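Local coordinates for putative uncharacterized protein (PDB 5T8V) that probably helps load cohesin onto chromatin, the fragment here being the C-terminal, HEAT-repeat part of a fungal Scc2 cohesin loader, at residues T1054-V1059 against T1069-S1074; Q1058-Q1063 against H1123-D1128. One frame throughout, in Å; residues are numbered along the deposited sequence.

Contact 1 (T1054-V1059 against T1069-S1074)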
# COMPACT_ATOMS: atom_id res chain seq x y z
N THR A 1054 -50.34 -17.03 -38.52
CA THR A 1054 -51.59 -16.41 -38.10
C THR A 1054 -51.77 -16.53 -36.60
O THR A 1054 -52.27 -15.61 -35.94
CB THR A 1054 -52.77 -17.04 -38.84
OG1 THR A 1054 -52.80 -18.45 -38.59
CG2 THR A 1054 -52.67 -16.78 -40.33
N ALA A 1055 -51.34 -17.66 -36.03
CA ALA A 1055 -51.41 -17.84 -34.58
C ALA A 1055 -50.36 -16.98 -33.88
O ALA A 1055 -50.61 -16.46 -32.79
CB ALA A 1055 -51.23 -19.31 -34.22
N PHE A 1056 -49.18 -16.83 -34.48
CA PHE A 1056 -48.16 -15.95 -33.90
C PHE A 1056 -48.62 -14.50 -33.94
O PHE A 1056 -48.55 -13.79 -32.93
CB PHE A 1056 -46.83 -16.12 -34.65
CG PHE A 1056 -46.10 -17.40 -34.33
CD1 PHE A 1056 -46.63 -18.34 -33.45
CD2 PHE A 1056 -44.86 -17.66 -34.91
CE1 PHE A 1056 -45.94 -19.51 -33.17
CE2 PHE A 1056 -44.17 -18.83 -34.62
CZ PHE A 1056 -44.71 -19.75 -33.76
N GLN A 1057 -49.10 -14.04 -35.10
CA GLN A 1057 -49.66 -12.69 -35.18
C GLN A 1057 -50.78 -12.51 -34.17
O GLN A 1057 -50.88 -11.45 -33.53
CB GLN A 1057 -50.16 -12.41 -36.59
CG GLN A 1057 -49.09 -11.92 -37.56
CD GLN A 1057 -48.59 -10.53 -37.23
OE1 GLN A 1057 -48.92 -9.97 -36.18
NE2 GLN A 1057 -47.81 -9.95 -38.13
N GLN A 1058 -51.63 -13.52 -34.01
CA GLN A 1058 -52.69 -13.45 -33.01
C GLN A 1058 -52.10 -13.28 -31.61
O GLN A 1058 -52.59 -12.47 -30.81
CB GLN A 1058 -53.56 -14.70 -33.07
CG GLN A 1058 -54.83 -14.63 -32.24
CD GLN A 1058 -55.77 -13.51 -32.67
OE1 GLN A 1058 -56.41 -12.87 -31.84
NE2 GLN A 1058 -55.85 -13.26 -33.97
N VAL A 1059 -51.04 -14.03 -31.30
CA VAL A 1059 -50.39 -13.92 -30.00
C VAL A 1059 -49.91 -12.49 -29.77
O VAL A 1059 -50.26 -11.85 -28.77
CB VAL A 1059 -49.22 -14.92 -29.91
CG1 VAL A 1059 -48.27 -14.57 -28.77
CG2 VAL A 1059 -49.75 -16.33 -29.73
N THR A 1069 -44.14 -15.20 -24.76
CA THR A 1069 -42.88 -15.84 -24.39
C THR A 1069 -42.73 -17.18 -25.10
O THR A 1069 -41.64 -17.53 -25.56
CB THR A 1069 -42.80 -16.03 -22.87
OG1 THR A 1069 -42.90 -14.76 -22.22
CG2 THR A 1069 -41.50 -16.71 -22.47
N MET A 1070 -43.83 -17.93 -25.20
CA MET A 1070 -43.79 -19.20 -25.93
C MET A 1070 -43.31 -19.01 -27.36
O MET A 1070 -42.65 -19.90 -27.92
CB MET A 1070 -45.17 -19.86 -25.92
CG MET A 1070 -45.67 -20.25 -24.53
SD MET A 1070 -44.68 -21.53 -23.73
CE MET A 1070 -43.51 -20.56 -22.78
N VAL A 1071 -43.62 -17.87 -27.98
CA VAL A 1071 -43.18 -17.61 -29.35
C VAL A 1071 -41.74 -17.08 -29.35
O VAL A 1071 -40.91 -17.52 -30.16
CB VAL A 1071 -44.14 -16.62 -30.03
CG1 VAL A 1071 -43.71 -16.34 -31.47
CG2 VAL A 1071 -45.57 -17.14 -29.99
N LEU A 1072 -41.44 -16.14 -28.46
CA LEU A 1072 -40.12 -15.53 -28.44
C LEU A 1072 -39.03 -16.56 -28.17
O LEU A 1072 -37.94 -16.48 -28.74
CB LEU A 1072 -40.06 -14.41 -27.40
CG LEU A 1072 -40.85 -13.15 -27.72
CD1 LEU A 1072 -40.85 -12.21 -26.52
CD2 LEU A 1072 -40.29 -12.44 -28.95
N ARG A 1073 -39.31 -17.54 -27.31
CA ARG A 1073 -38.30 -18.56 -27.01
C ARG A 1073 -38.04 -19.43 -28.23
O ARG A 1073 -36.88 -19.77 -28.53
CB ARG A 1073 -38.75 -19.40 -25.82
CG ARG A 1073 -38.67 -18.66 -24.50
CD ARG A 1073 -39.23 -19.47 -23.34
NE ARG A 1073 -38.99 -18.82 -22.06
CZ ARG A 1073 -39.45 -19.26 -20.89
NH1 ARG A 1073 -40.20 -20.36 -20.83
NH2 ARG A 1073 -39.17 -18.60 -19.78
N SER A 1074 -39.09 -19.79 -28.96
CA SER A 1074 -38.92 -20.55 -30.20
C SER A 1074 -38.07 -19.77 -31.19
O SER A 1074 -37.07 -20.29 -31.71
CB SER A 1074 -40.28 -20.89 -30.80
OG SER A 1074 -40.13 -21.69 -31.96
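V1071 points one methyl straight at the flat of the F1056 ring: its CG1 lies 3.8 Å from the ring centroid, only 9° off the ring normal, a CH-pi contact over the middle of the face. The other methyl, CG2, leans past the rim, 3.8 Å from F1056 CD1. CG2 also meets V1059 CG1, at 3.9 Å, so the isopropyl group of V1071 reaches two residues of 1054-1059, F1056 and V1059, nearly a turn apart. The two side chains F1056 and V1071 approach at a slant, whereas V1059 and V1071 slip past each other in opposite directions. The F1056 ring owes its place to a first torsion of -74°, which sets CG opposite the carbonyl carbon and carries the ring toward helix 1065-1086, although the bond leaving its CA does not aim there. With V1071 CG1 trans to the backbone nitrogen (chi1 -179°), one methyl is left for the ring face and the second for V1059. Replacing F1056 by an alanine would probably leave V1071 CG1 without its aromatic face and open a gap between the helices. Nearby, F1056 also touches Y1047, whose hydroxyl is hydrogen-bonded to S1074 OG, and V1059 rests on L1033 of helix 1026-1042. The three touching residues are buried and meet through carbon alone; these neighbouring helices of the HEAT-repeat array are therefore held together at this point by dispersion and the exclusion of water, with the ring face adding a weak preference for where the methyl sits.

Contact 2 (Q1058-Q1063 against H1123-D1128)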
# COMPACT_ATOMS: atom_id res chain seq x y z
N GLN A 1058 -51.63 -13.52 -34.01
CA GLN A 1058 -52.69 -13.45 -33.01
C GLN A 1058 -52.10 -13.28 -31.61
O GLN A 1058 -52.59 -12.47 -30.81
CB GLN A 1058 -53.56 -14.70 -33.07
CG GLN A 1058 -54.83 -14.63 -32.24
CD GLN A 1058 -55.77 -13.51 -32.67
OE1 GLN A 1058 -56.41 -12.87 -31.84
NE2 GLN A 1058 -55.85 -13.26 -33.97
N VAL A 1059 -51.04 -14.03 -31.30
CA VAL A 1059 -50.39 -13.92 -30.00
C VAL A 1059 -49.91 -12.49 -29.77
O VAL A 1059 -50.26 -11.85 -28.77
CB VAL A 1059 -49.22 -14.92 -29.91
CG1 VAL A 1059 -48.27 -14.57 -28.77
CG2 VAL A 1059 -49.75 -16.33 -29.73
N PHE A 1060 -49.10 -11.97 -30.70
CA PHE A 1060 -48.56 -10.63 -30.52
C PHE A 1060 -49.66 -9.58 -30.45
O PHE A 1060 -49.52 -8.58 -29.74
CB PHE A 1060 -47.59 -10.31 -31.66
CG PHE A 1060 -46.32 -11.12 -31.62
CD1 PHE A 1060 -45.55 -11.16 -30.47
CD2 PHE A 1060 -45.90 -11.84 -32.72
CE1 PHE A 1060 -44.38 -11.90 -30.42
CE2 PHE A 1060 -44.74 -12.58 -32.68
CZ PHE A 1060 -43.98 -12.61 -31.53
N ASP A 1061 -50.77 -9.79 -31.16
CA ASP A 1061 -51.88 -8.85 -31.09
C ASP A 1061 -52.55 -8.88 -29.73
O ASP A 1061 -52.88 -7.83 -29.16
CB ASP A 1061 -52.90 -9.15 -32.19
CG ASP A 1061 -52.40 -8.78 -33.58
OD1 ASP A 1061 -51.51 -7.91 -33.68
OD2 ASP A 1061 -52.92 -9.34 -34.57
N ASP A 1062 -52.75 -10.08 -29.17
CA ASP A 1062 -53.40 -10.19 -27.87
C ASP A 1062 -52.56 -9.59 -26.75
O ASP A 1062 -53.11 -9.28 -25.68
CB ASP A 1062 -53.69 -11.66 -27.56
CG ASP A 1062 -54.73 -12.25 -28.50
OD1 ASP A 1062 -54.95 -11.67 -29.58
OD2 ASP A 1062 -55.31 -13.30 -28.16
N GLN A 1063 -51.26 -9.41 -26.96
CA GLN A 1063 -50.38 -8.80 -25.96
C GLN A 1063 -50.42 -9.57 -24.64
O GLN A 1063 -50.44 -8.98 -23.56
CB GLN A 1063 -50.72 -7.33 -25.74
CG GLN A 1063 -50.27 -6.41 -26.87
CD GLN A 1063 -50.50 -4.95 -26.55
OE1 GLN A 1063 -51.36 -4.60 -25.74
NE2 GLN A 1063 -49.72 -4.08 -27.18
N HIS A 1123 -38.97 -10.33 -40.72
CA HIS A 1123 -39.60 -9.10 -41.17
C HIS A 1123 -41.06 -9.04 -40.72
O HIS A 1123 -41.54 -7.97 -40.33
CB HIS A 1123 -39.51 -8.98 -42.69
CG HIS A 1123 -38.25 -8.31 -43.16
ND1 HIS A 1123 -38.07 -6.95 -43.13
CD2 HIS A 1123 -37.10 -8.83 -43.65
CE1 HIS A 1123 -36.87 -6.65 -43.59
NE2 HIS A 1123 -36.26 -7.77 -43.92
N ARG A 1124 -41.77 -10.16 -40.75
CA ARG A 1124 -43.17 -10.13 -40.33
C ARG A 1124 -43.30 -9.68 -38.88
O ARG A 1124 -44.19 -8.89 -38.55
CB ARG A 1124 -43.83 -11.49 -40.53
CG ARG A 1124 -45.23 -11.60 -39.91
CD ARG A 1124 -46.27 -12.01 -40.92
NE ARG A 1124 -45.87 -13.19 -41.68
CZ ARG A 1124 -46.51 -13.66 -42.74
NH1 ARG A 1124 -47.61 -13.05 -43.18
NH2 ARG A 1124 -46.06 -14.74 -43.36
N PHE A 1125 -42.44 -10.18 -37.99
CA PHE A 1125 -42.61 -9.97 -36.56
C PHE A 1125 -41.67 -8.92 -35.98
O PHE A 1125 -41.69 -8.70 -34.76
CB PHE A 1125 -42.42 -11.30 -35.82
CG PHE A 1125 -43.37 -12.37 -36.27
CD1 PHE A 1125 -44.72 -12.29 -35.99
CD2 PHE A 1125 -42.91 -13.48 -36.97
CE1 PHE A 1125 -45.60 -13.27 -36.40
CE2 PHE A 1125 -43.77 -14.47 -37.38
CZ PHE A 1125 -45.12 -14.37 -37.10
N LEU A 1126 -40.86 -8.26 -36.81
CA LEU A 1126 -39.90 -7.29 -36.29
C LEU A 1126 -40.59 -6.23 -35.44
O LEU A 1126 -40.14 -5.92 -34.33
CB LEU A 1126 -39.13 -6.64 -37.44
CG LEU A 1126 -38.07 -5.62 -37.02
CD1 LEU A 1126 -36.95 -6.29 -36.23
CD2 LEU A 1126 -37.50 -4.90 -38.23
N LYS A 1127 -41.68 -5.65 -35.95
CA LYS A 1127 -42.36 -4.58 -35.22
C LYS A 1127 -42.80 -5.06 -33.84
O LYS A 1127 -42.62 -4.35 -32.84
CB LYS A 1127 -43.56 -4.08 -36.02
CG LYS A 1127 -43.19 -3.47 -37.37
CD LYS A 1127 -44.42 -3.04 -38.14
CE LYS A 1127 -44.05 -2.38 -39.46
NZ LYS A 1127 -45.26 -1.97 -40.24
N ASP A 1128 -43.38 -6.26 -33.76
CA ASP A 1128 -43.88 -6.76 -32.49
C ASP A 1128 -42.74 -7.03 -31.52
O ASP A 1128 -42.80 -6.63 -30.35
CB ASP A 1128 -44.70 -8.03 -32.72
CG ASP A 1128 -45.87 -7.81 -33.66
OD1 ASP A 1128 -46.94 -7.40 -33.18
OD2 ASP A 1128 -45.70 -8.04 -34.88
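F1060 reaches from the last turn of helix 1050-1062 to two residues of helix 1115-1133, F1125 and then D1128. Just before them, R1124 lays its CG over the centre of the F1125 ring, 3.8 Å above the plane, while its guanidinium makes a cation-pi contact with Y1053. F1125 follows, its CD1 3.3 Å from F1060 CE2 at the edge of the F1060 ring. The two ring planes are inclined at 54° with centroids 5.4 Å apart, an oblique aromatic pair. Beyond F1125 the helix is kinked, the N atoms of K1127 and D1128 lacking a bond to the preceding turn. D1128 then brings its CB over one face of F1060, 4.0 Å from the centroid and displaced toward the rim. Its CG stands opposite the carbonyl carbon (chi1 -58°), which swings OD1 to within 3.3 Å of F1060 CB; the carboxylate and ring planes are 19° from parallel. Further along the first helix, D1061 OD1 comes 4.6 Å from D1128 OD1. The contact thus joins an aromatic pair to the aliphatic part of an aspartate whose carboxylate lies against the first side-chain carbon of F1060, and the nearby like charge of D1061 would probably repel it mildly.

Overall arrangement
Following the chain, helix 1050-1062 supplies the first segment of both contacts, which share Q1058 and V1059. A brief turn leads into helix 1065-1086, and contact 1 closes this short loop with nine residues between its segments. Past a segment partly missing from the model comes helix 1115-1133, where contact 2 closes a much longer loop. The contacts cross, since contact 2 begins within the loop of contact 1 and ends beyond it. They also meet directly: F1056 CB lies 3.5 Å from F1125 CZ, and V1071 CG1 3.7 Å from F1060 CZ. Helices 1065-1086 and 1115-1133 are thus both tied to helix 1050-1062; the centre of each contact lies about 58 Å from the centre of the chain.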